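Local coordinates for protein response regulator (Helicobacter pylori, PDB 2PLN) that probably acts as an orphan response regulator that binds DNA and controls transcription, represented here by its N-terminal receiver domain, at residues A[30-41]-A[117-128]; A[73-81]-A[100-110]. All blocks are in the same frame, centred on the assembly; numbering follows the deposited sequence.

From the N terminus, strand 20-24 leads into helix 28-40, which carries the first half of interaction 1. The chain then builds the rest of the parallel sheet before helix 120-130 returns to the first helix, so the contact of 30-41 with 117-128 closes a loop spanning most of the receiver domain. Interaction 2 is nested within that loop: residues 73-81 meet 100-110 after a short excursion through strand 88-93, joining two successive helices. The two contacts do not touch; the centres of interactions 1 and 2 lie about 22 Å apart, on opposite sides of the chain's centre. Interaction 1 ties the first and last helices together, and both contacts reach the second subunit.

Interaction 1. Residues A[30-41]-A[117-128]; sequences LGGEIEKGLNVK and YRSIKALVARIE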
loop_
_atom_site.group_PDB
_atom_site.type_symbol
_atom_site.label_atom_id
_atom_site.label_comp_id
_atom_site.label_asym_id
_atom_site.label_seq_id
_atom_site.Cartn_x
_atom_site.Cartn_y
_atom_site.Cartn_z
ATOM N N LEU A 30 12.266 4.760 -17.619
ATOM C CA LEU A 30 11.351 4.154 -16.658
ATOM C C LEU A 30 10.045 4.959 -16.581
ATOM O O LEU A 30 8.960 4.374 -16.605
ATOM C CB LEU A 30 12.008 4.070 -15.289
ATOM C CG LEU A 30 11.153 3.484 -14.177
ATOM C CD1 LEU A 30 10.548 2.166 -14.587
ATOM C CD2 LEU A 30 11.970 3.359 -12.929
ATOM N N GLY A 31 10.154 6.285 -16.526
ATOM C CA GLY A 31 8.932 7.126 -16.422
ATOM C C GLY A 31 8.023 6.883 -17.626
ATOM O O GLY A 31 6.806 6.774 -17.501
ATOM N N GLY A 32 8.615 6.803 -18.822
ATOM C CA GLY A 32 7.851 6.438 -20.021
ATOM C C GLY A 32 7.129 5.102 -19.960
ATOM O O GLY A 32 5.972 4.985 -20.371
ATOM N N GLU A 33 7.815 4.085 -19.458
ATOM C CA GLU A 33 7.235 2.772 -19.286
ATOM C C GLU A 33 6.051 2.796 -18.329
ATOM O O GLU A 33 5.040 2.157 -18.593
ATOM C CB GLU A 33 8.294 1.803 -18.775
ATOM C CG GLU A 33 9.246 1.310 -19.861
ATOM C CD GLU A 33 10.543 0.741 -19.291
ATOM O OE1 GLU A 33 10.795 0.879 -18.078
ATOM O OE2 GLU A 33 11.349 0.170 -20.063
ATOM N N ILE A 34 6.150 3.595 -17.265
ATOM C CA ILE A 34 5.021 3.673 -16.305
ATOM C C ILE A 34 3.836 4.418 -16.931
ATOM O O ILE A 34 2.704 3.964 -16.840
ATOM C CB ILE A 34 5.452 4.343 -14.977
ATOM C CG1 ILE A 34 6.642 3.593 -14.341
ATOM C CG2 ILE A 34 4.256 4.432 -14.009
ATOM C CD1 ILE A 34 7.306 4.402 -13.264
ATOM N N GLU A 35 4.107 5.566 -17.569
ATOM C CA GLU A 35 3.053 6.291 -18.306
ATOM C C GLU A 35 2.299 5.388 -19.307
ATOM O O GLU A 35 1.051 5.365 -19.323
ATOM C CB GLU A 35 3.632 7.491 -19.029
ATOM C CG GLU A 35 2.578 8.215 -19.845
ATOM C CD GLU A 35 3.105 9.487 -20.464
ATOM O OE1 GLU A 35 2.381 10.088 -21.283
ATOM O OE2 GLU A 35 4.225 9.886 -20.126
ATOM N N LYS A 36 3.041 4.655 -20.136
ATOM C CA LYS A 36 2.420 3.712 -21.091
ATOM C C LYS A 36 1.565 2.655 -20.372
ATOM O O LYS A 36 0.457 2.341 -20.808
ATOM C CB LYS A 36 3.507 3.045 -21.967
ATOM C CG LYS A 36 3.004 2.100 -23.071
ATOM C CD LYS A 36 4.166 1.689 -24.030
ATOM C CE LYS A 36 4.150 0.202 -24.396
ATOM N NZ LYS A 36 5.351 -0.211 -25.225
ATOM N N GLY A 37 2.084 2.107 -19.268
ATOM C CA GLY A 37 1.334 1.142 -18.456
ATOM C C GLY A 37 0.059 1.747 -17.915
ATOM O O GLY A 37 -1.016 1.120 -17.920
ATOM N N LEU A 38 0.152 2.987 -17.448
ATOM C CA LEU A 38 -1.045 3.644 -16.913
ATOM C C LEU A 38 -2.055 3.903 -18.011
ATOM O O LEU A 38 -3.256 3.762 -17.795
ATOM C CB LEU A 38 -0.684 4.946 -16.200
ATOM C CG LEU A 38 0.111 4.757 -14.917
ATOM C CD1 LEU A 38 0.740 6.129 -14.563
ATOM C CD2 LEU A 38 -0.781 4.150 -13.813
ATOM N N ASN A 39 -1.565 4.321 -19.178
ATOM C CA ASN A 39 -2.444 4.528 -20.333
ATOM C C ASN A 39 -3.269 3.287 -20.640
ATOM O O ASN A 39 -4.414 3.401 -21.044
ATOM C CB ASN A 39 -1.638 4.881 -21.585
ATOM C CG ASN A 39 -1.116 6.273 -21.566
ATOM O OD1 ASN A 39 -1.511 7.125 -20.728
ATOM N ND2 ASN A 39 -0.212 6.542 -22.488
ATOM N N VAL A 40 -2.677 2.104 -20.462
ATOM C CA VAL A 40 -3.410 0.842 -20.679
ATOM C C VAL A 40 -4.749 0.787 -19.947
ATOM O O VAL A 40 -5.726 0.282 -20.490
ATOM C CB VAL A 40 -2.541 -0.382 -20.310
ATOM C CG1 VAL A 40 -3.362 -1.668 -20.282
ATOM C CG2 VAL A 40 -1.412 -0.500 -21.276
ATOM N N LYS A 41 -4.789 1.320 -18.729
ATOM C CA LYS A 41 -5.994 1.320 -17.885
ATOM C C LYS A 41 -6.843 2.576 -17.996
ATOM O O LYS A 41 -7.766 2.786 -17.204
ATOM C CB LYS A 41 -5.601 1.100 -16.423
ATOM C CG LYS A 41 -5.112 -0.313 -16.168
ATOM C CD LYS A 41 -6.175 -1.396 -16.450
ATOM C CE LYS A 41 -5.492 -2.757 -16.466
ATOM N NZ LYS A 41 -6.381 -3.956 -16.444
ATOM N N TYR A 117 10.715 -1.792 -9.333
ATOM C CA TYR A 117 9.340 -2.317 -9.238
ATOM C C TYR A 117 9.231 -3.805 -9.613
ATOM O O TYR A 117 10.043 -4.314 -10.391
ATOM C CB TYR A 117 8.361 -1.479 -10.087
ATOM C CG TYR A 117 8.407 -0.002 -9.788
ATOM C CD1 TYR A 117 8.965 0.910 -10.695
ATOM C CD2 TYR A 117 7.929 0.487 -8.581
ATOM C CE1 TYR A 117 9.027 2.258 -10.404
ATOM C CE2 TYR A 117 7.980 1.842 -8.293
ATOM C CZ TYR A 117 8.525 2.722 -9.195
ATOM O OH TYR A 117 8.563 4.057 -8.865
ATOM N N ARG A 118 8.217 -4.492 -9.068
ATOM C CA ARG A 118 7.976 -5.913 -9.369
ATOM C C ARG A 118 7.759 -6.103 -10.869
ATOM O O ARG A 118 8.269 -7.057 -11.487
ATOM C CB ARG A 118 6.783 -6.456 -8.568
ATOM C CG ARG A 118 6.793 -7.973 -8.403
ATOM C CD ARG A 118 6.113 -8.501 -7.142
ATOM N NE ARG A 118 6.959 -8.384 -5.950
ATOM C CZ ARG A 118 6.827 -7.438 -5.019
ATOM N NH1 ARG A 118 5.878 -6.520 -5.133
ATOM N NH2 ARG A 118 7.634 -7.403 -3.965
ATOM N N SER A 119 7.005 -5.174 -11.443
ATOM C CA SER A 119 6.673 -5.120 -12.864
ATOM C C SER A 119 5.841 -3.875 -13.057
ATOM O O SER A 119 5.230 -3.362 -12.083
ATOM C CB SER A 119 5.904 -6.374 -13.341
ATOM O OG SER A 119 4.497 -6.321 -13.169
ATOM N N ILE A 120 5.794 -3.393 -14.296
ATOM C CA ILE A 120 4.867 -2.291 -14.628
ATOM C C ILE A 120 3.405 -2.673 -14.324
ATOM O O ILE A 120 2.686 -1.874 -13.711
ATOM C CB ILE A 120 5.058 -1.820 -16.095
ATOM C CG1 ILE A 120 6.452 -1.217 -16.292
ATOM C CG2 ILE A 120 3.876 -0.921 -16.537
ATOM C CD1 ILE A 120 6.767 0.050 -15.531
ATOM N N LYS A 121 2.971 -3.894 -14.698
ATOM C CA LYS A 121 1.591 -4.319 -14.463
ATOM C C LYS A 121 1.219 -4.349 -12.956
ATOM O O LYS A 121 0.133 -3.940 -12.583
ATOM C CB LYS A 121 1.293 -5.694 -15.118
ATOM C CG LYS A 121 0.924 -5.610 -16.614
ATOM C CD LYS A 121 0.521 -6.993 -17.165
ATOM C CE LYS A 121 0.687 -7.008 -18.691
ATOM N NZ LYS A 121 0.353 -8.350 -19.277
ATOM N N ALA A 122 2.126 -4.847 -12.127
ATOM C CA ALA A 122 1.937 -4.870 -10.671
ATOM C C ALA A 122 1.917 -3.438 -10.104
ATOM O O ALA A 122 1.122 -3.138 -9.206
ATOM C CB ALA A 122 3.041 -5.686 -10.011
ATOM N N LEU A 123 2.819 -2.578 -10.577
ATOM C CA LEU A 123 2.817 -1.175 -10.143
ATOM C C LEU A 123 1.496 -0.479 -10.525
ATOM O O LEU A 123 0.892 0.227 -9.715
ATOM C CB LEU A 123 4.016 -0.432 -10.747
ATOM C CG LEU A 123 4.032 1.081 -10.511
ATOM C CD1 LEU A 123 3.924 1.412 -8.985
ATOM C CD2 LEU A 123 5.316 1.628 -11.145
ATOM N N VAL A 124 1.045 -0.700 -11.759
ATOM C CA VAL A 124 -0.225 -0.146 -12.225
ATOM C C VAL A 124 -1.436 -0.642 -11.431
ATOM O O VAL A 124 -2.345 0.143 -11.104
ATOM C CB VAL A 124 -0.389 -0.340 -13.765
ATOM C CG1 VAL A 124 -1.791 -0.014 -14.212
ATOM C CG2 VAL A 124 0.699 0.493 -14.517
ATOM N N ALA A 125 -1.460 -1.937 -11.127
ATOM C CA ALA A 125 -2.511 -2.513 -10.306
ATOM C C ALA A 125 -2.550 -1.840 -8.906
ATOM O O ALA A 125 -3.622 -1.573 -8.350
ATOM C CB ALA A 125 -2.298 -4.024 -10.175
ATOM N N ARG A 126 -1.378 -1.572 -8.350
ATOM C CA ARG A 126 -1.280 -0.903 -7.034
ATOM C C ARG A 126 -1.827 0.533 -7.143
ATOM O O ARG A 126 -2.580 0.967 -6.288
ATOM C CB ARG A 126 0.173 -0.858 -6.570
ATOM C CG ARG A 126 0.457 -0.090 -5.226
ATOM C CD ARG A 126 1.890 -0.239 -4.762
ATOM N NE ARG A 126 2.199 -1.648 -4.505
ATOM C CZ ARG A 126 2.027 -2.264 -3.326
ATOM N NH1 ARG A 126 1.604 -1.563 -2.267
ATOM N NH2 ARG A 126 2.287 -3.585 -3.211
ATOM N N ILE A 127 -1.413 1.255 -8.191
ATOM C CA ILE A 127 -1.889 2.634 -8.403
ATOM C C ILE A 127 -3.392 2.641 -8.573
ATOM O O ILE A 127 -4.076 3.459 -7.958
ATOM C CB ILE A 127 -1.163 3.291 -9.592
ATOM C CG1 ILE A 127 0.307 3.466 -9.232
ATOM C CG2 ILE A 127 -1.784 4.658 -9.948
ATOM C CD1 ILE A 127 1.199 3.889 -10.412
ATOM N N GLU A 128 -3.898 1.712 -9.387
ATOM C CA GLU A 128 -5.338 1.506 -9.519
ATOM C C GLU A 128 -6.040 1.356 -8.178
ATOM O O GLU A 128 -7.050 2.016 -7.929
ATOM C CB GLU A 128 -5.623 0.238 -10.308
ATOM C CG GLU A 128 -5.788 0.448 -11.773
ATOM C CD GLU A 128 -6.289 -0.823 -12.421
ATOM O OE1 GLU A 128 -7.096 -0.705 -13.324
ATOM O OE2 GLU A 128 -5.906 -1.937 -11.991
#
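Helix 28-40 and helix 120-130, the first and last of the receiver domain, pack through an apolar seam on one side of the parallel sheet; the axes of the two segments approach to 9.4 Å and cross at -59°. I34 is central. With CG1 anti to its carbonyl carbon (chi1 -57°), it lays CG1 3.7 Å from I120 CD1, while its CD1 lies 4.0 Å from L123 CD2. The same L123 methyl sits over the centre of the Y117 ring, and L30 CD2 and I34 CD1 both approach ring atom CE1. Y117 OH bonds to S92, which ties the far end of the ring to the sheet.

One turn along, G37 has no side chain, and two branches lie directly on the helix backbone: I120 CG2 rests 3.8 Å from G37 CA, and V124 CG2 lies 3.7 Å from G37 C. L38 CD2 then reaches I127 CD1 at 3.9 Å, and L38 also packs on V21 and L23 of strand 20-24. At the C-terminal end of helix 28-40, K41 bends at chi2 (-62°) and runs its methylenes across E128, with CD 3.3 Å from OE1; K41 NZ stays 4.6 Å from E128 OE1, too far for a salt bridge. Cohesion therefore rests on interleaved aliphatic branches and the Y117 ring, with charge adding at most a long-range attraction at the solvent edge.

Interaction 2. Residues A[73-81]-A[100-110]; sequences ALSFVSRIK and EEVHAFEQGAD
L74 has CG anti to the carbonyl carbon (chi1 -71°), which carries its two methyls across to helix 98-106, while Q107 bends at chi2 (-83°) and turns its amide back toward helix 73-83. L74 CD1 presses on the backbone of A104, 3.5 Å from its CA, closer than usual for two carbons. The other methyl, CD2, crosses the E100 side chain at a slant, 3.5 Å from OE2; the other carboxylate oxygen of E100 bonds to Y112 and S93.

Q107 NE2 donates to L74 O at 3.0 Å, a bent bond whose donor stands above the carbonyl plane. S78 N reaches the same oxygen from the opposite face, so this carbonyl serves both its own helix and the neighbouring segment. One turn on from L74, V77 CG1 lies 3.8 Å from A109 N, and V77 also packs on V91 of the sheet.

After Q107 the chain leaves helix 98-106 through a Schellman motif at G108, whose positive phi (109°) turns it toward strand 111-114. K81 curls past this turn with CE 3.5 Å from G108 O, and its NZ forms a salt bridge with D110 OD2 at 3.0 Å. That oxygen also accepts from V89 N, which links the bridge to strand 88-93.

Two nearly parallel neighbouring helices of this alpha/beta fold are thus joined by a leucine packed on backbone, a side-chain amide bond and an ion pair; sharing D110 OD2 between K81 NZ and V89 N probably fixes the carboxylate in position.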
loop_
_atom_site.group_PDB
_atom_site.type_symbol
_atom_site.label_atom_id
_atom_site.label_comp_id
_atom_site.label_asym_id
_atom_site.label_seq_id
_atom_site.Cartn_x
_atom_site.Cartn_y
_atom_site.Cartn_z
ATOM N N ALA A 73 12.000 13.645 -0.994
ATOM C CA ALA A 73 10.594 13.298 -1.191
ATOM C C ALA A 73 9.779 13.580 0.066
ATOM O O ALA A 73 8.659 14.035 -0.021
ATOM C CB ALA A 73 10.426 11.849 -1.673
ATOM N N LEU A 74 10.358 13.345 1.238
ATOM C CA LEU A 74 9.571 13.380 2.474
ATOM C C LEU A 74 9.017 14.764 2.833
ATOM O O LEU A 74 7.862 14.881 3.243
ATOM C CB LEU A 74 10.402 12.828 3.628
ATOM C CG LEU A 74 10.712 11.318 3.682
ATOM C CD1 LEU A 74 9.548 10.566 4.234
ATOM C CD2 LEU A 74 11.164 10.679 2.352
ATOM N N SER A 75 9.827 15.815 2.692
ATOM C CA SER A 75 9.302 17.171 2.958
ATOM C C SER A 75 8.208 17.505 1.959
ATOM O O SER A 75 7.202 18.109 2.294
ATOM C CB SER A 75 10.403 18.232 2.945
ATOM O OG SER A 75 11.055 18.246 1.690
ATOM N N PHE A 76 8.417 17.089 0.712
ATOM C CA PHE A 76 7.419 17.270 -0.345
ATOM C C PHE A 76 6.095 16.592 0.023
ATOM O O PHE A 76 5.011 17.143 -0.217
ATOM C CB PHE A 76 8.015 16.718 -1.631
ATOM C CG PHE A 76 7.042 16.534 -2.755
ATOM C CD1 PHE A 76 6.465 15.281 -3.003
ATOM C CD2 PHE A 76 6.742 17.597 -3.608
ATOM C CE1 PHE A 76 5.610 15.092 -4.059
ATOM C CE2 PHE A 76 5.885 17.415 -4.671
ATOM C CZ PHE A 76 5.308 16.157 -4.900
ATOM N N VAL A 77 6.185 15.389 0.612
ATOM C CA VAL A 77 4.978 14.635 0.978
ATOM C C VAL A 77 4.138 15.501 1.927
ATOM O O VAL A 77 2.947 15.696 1.716
ATOM C CB VAL A 77 5.313 13.259 1.584
ATOM C CG1 VAL A 77 4.109 12.627 2.235
ATOM C CG2 VAL A 77 5.875 12.318 0.489
ATOM N N SER A 78 4.778 15.999 2.976
ATOM C CA SER A 78 4.087 16.840 3.936
ATOM C C SER A 78 3.511 18.127 3.301
ATOM O O SER A 78 2.401 18.506 3.610
ATOM C CB SER A 78 5.018 17.184 5.102
ATOM O OG SER A 78 4.280 17.896 6.068
ATOM N N ARG A 79 4.270 18.785 2.423
ATOM C CA ARG A 79 3.764 20.020 1.771
ATOM C C ARG A 79 2.504 19.767 0.960
ATOM O O ARG A 79 1.529 20.545 1.031
ATOM C CB ARG A 79 4.803 20.661 0.861
ATOM C CG ARG A 79 5.924 21.353 1.560
ATOM C CD ARG A 79 6.694 22.276 0.648
ATOM N NE ARG A 79 7.276 21.611 -0.523
ATOM C CZ ARG A 79 8.392 20.879 -0.491
ATOM N NH1 ARG A 79 9.061 20.689 0.653
ATOM N NH2 ARG A 79 8.839 20.322 -1.595
ATOM N N ILE A 80 2.489 18.649 0.229
ATOM C CA ILE A 80 1.358 18.294 -0.652
ATOM C C ILE A 80 0.154 17.836 0.147
ATOM O O ILE A 80 -1.006 18.165 -0.190
ATOM C CB ILE A 80 1.795 17.173 -1.678
ATOM C CG1 ILE A 80 2.842 17.715 -2.642
ATOM C CG2 ILE A 80 0.558 16.593 -2.424
ATOM C CD1 ILE A 80 2.427 18.949 -3.382
ATOM N N LYS A 81 0.410 17.059 1.188
ATOM C CA LYS A 81 -0.654 16.593 2.092
ATOM C C LYS A 81 -1.347 17.767 2.782
ATOM O O LYS A 81 -2.537 17.681 3.131
ATOM C CB LYS A 81 -0.109 15.626 3.152
ATOM C CG LYS A 81 0.251 14.198 2.656
ATOM C CD LYS A 81 -0.715 13.653 1.619
ATOM C CE LYS A 81 -1.983 13.001 2.162
ATOM N NZ LYS A 81 -2.412 11.843 1.240
ATOM N N GLU A 100 13.022 5.258 6.636
ATOM C CA GLU A 100 12.372 6.132 5.680
ATOM C C GLU A 100 10.926 5.692 5.378
ATOM O O GLU A 100 10.063 6.532 5.158
ATOM C CB GLU A 100 13.180 6.248 4.398
ATOM C CG GLU A 100 12.596 7.279 3.434
ATOM C CD GLU A 100 13.301 7.307 2.095
ATOM O OE1 GLU A 100 13.349 6.265 1.402
ATOM O OE2 GLU A 100 13.791 8.395 1.753
ATOM N N GLU A 101 10.679 4.387 5.342
ATOM C CA GLU A 101 9.292 3.870 5.229
ATOM C C GLU A 101 8.396 4.372 6.362
ATOM O O GLU A 101 7.281 4.902 6.130
ATOM C CB GLU A 101 9.302 2.351 5.158
ATOM C CG GLU A 101 7.916 1.745 4.966
ATOM C CD GLU A 101 7.945 0.355 4.401
ATOM O OE1 GLU A 101 9.013 -0.270 4.362
ATOM O OE2 GLU A 101 6.887 -0.129 3.990
ATOM N N VAL A 102 8.876 4.223 7.600
ATOM C CA VAL A 102 8.115 4.715 8.749
ATOM C C VAL A 102 7.824 6.215 8.616
ATOM O O VAL A 102 6.688 6.651 8.815
ATOM C CB VAL A 102 8.846 4.409 10.093
ATOM C CG1 VAL A 102 8.175 5.126 11.275
ATOM C CG2 VAL A 102 8.905 2.915 10.318
ATOM N N HIS A 103 8.851 6.994 8.281
ATOM C CA HIS A 103 8.703 8.439 8.132
ATOM C C HIS A 103 7.684 8.783 7.046
ATOM O O HIS A 103 6.846 9.645 7.252
ATOM C CB HIS A 103 10.031 9.114 7.790
ATOM C CG HIS A 103 10.913 9.349 8.980
ATOM N ND1 HIS A 103 12.288 9.430 8.880
ATOM C CD2 HIS A 103 10.619 9.528 10.291
ATOM C CE1 HIS A 103 12.801 9.644 10.081
ATOM N NE2 HIS A 103 11.810 9.718 10.954
ATOM N N ALA A 104 7.756 8.102 5.904
ATOM C CA ALA A 104 6.872 8.405 4.783
ATOM C C ALA A 104 5.437 8.208 5.210
ATOM O O ALA A 104 4.602 9.052 4.973
ATOM C CB ALA A 104 7.205 7.525 3.563
ATOM N N PHE A 105 5.159 7.096 5.867
ATOM C CA PHE A 105 3.799 6.849 6.335
ATOM C C PHE A 105 3.368 7.839 7.412
ATOM O O PHE A 105 2.236 8.353 7.386
ATOM C CB PHE A 105 3.668 5.421 6.814
ATOM C CG PHE A 105 3.492 4.434 5.701
ATOM C CD1 PHE A 105 2.377 4.539 4.809
ATOM C CD2 PHE A 105 4.367 3.376 5.557
ATOM C CE1 PHE A 105 2.191 3.605 3.766
ATOM C CE2 PHE A 105 4.193 2.421 4.511
ATOM C CZ PHE A 105 3.095 2.537 3.630
ATOM N N GLU A 106 4.270 8.117 8.343
ATOM C CA GLU A 106 3.961 9.086 9.387
ATOM C C GLU A 106 3.701 10.488 8.810
ATOM O O GLU A 106 2.793 11.186 9.272
ATOM C CB GLU A 106 5.026 9.062 10.491
ATOM C CG GLU A 106 4.978 7.753 11.303
ATOM C CD GLU A 106 6.007 7.706 12.424
ATOM O OE1 GLU A 106 6.878 8.608 12.474
ATOM O OE2 GLU A 106 5.938 6.757 13.244
ATOM N N GLN A 107 4.440 10.863 7.763
ATOM C CA GLN A 107 4.238 12.119 7.035
ATOM C C GLN A 107 2.951 12.156 6.199
ATOM O O GLN A 107 2.585 13.209 5.674
ATOM C CB GLN A 107 5.396 12.355 6.073
ATOM C CG GLN A 107 6.738 12.565 6.707
ATOM C CD GLN A 107 6.918 13.974 7.128
ATOM O OE1 GLN A 107 6.488 14.363 8.222
ATOM N NE2 GLN A 107 7.543 14.769 6.267
ATOM N N GLY A 108 2.289 11.010 6.049
ATOM C CA GLY A 108 0.969 10.955 5.437
ATOM C C GLY A 108 0.968 10.320 4.045
ATOM O O GLY A 108 -0.025 10.393 3.331
ATOM N N ALA A 109 2.091 9.728 3.642
ATOM C CA ALA A 109 2.118 9.015 2.337
ATOM C C ALA A 109 1.117 7.862 2.337
ATOM O O ALA A 109 0.901 7.228 3.343
ATOM C CB ALA A 109 3.530 8.496 2.024
ATOM N N ASP A 110 0.511 7.601 1.187
ATOM C CA ASP A 110 -0.453 6.529 1.052
ATOM C C ASP A 110 0.239 5.210 0.749
ATOM O O ASP A 110 -0.345 4.133 0.952
ATOM C CB ASP A 110 -1.457 6.895 -0.040
ATOM C CG ASP A 110 -2.286 8.084 0.342
ATOM O OD1 ASP A 110 -3.125 7.918 1.255
ATOM O OD2 ASP A 110 -2.138 9.208 -0.166
#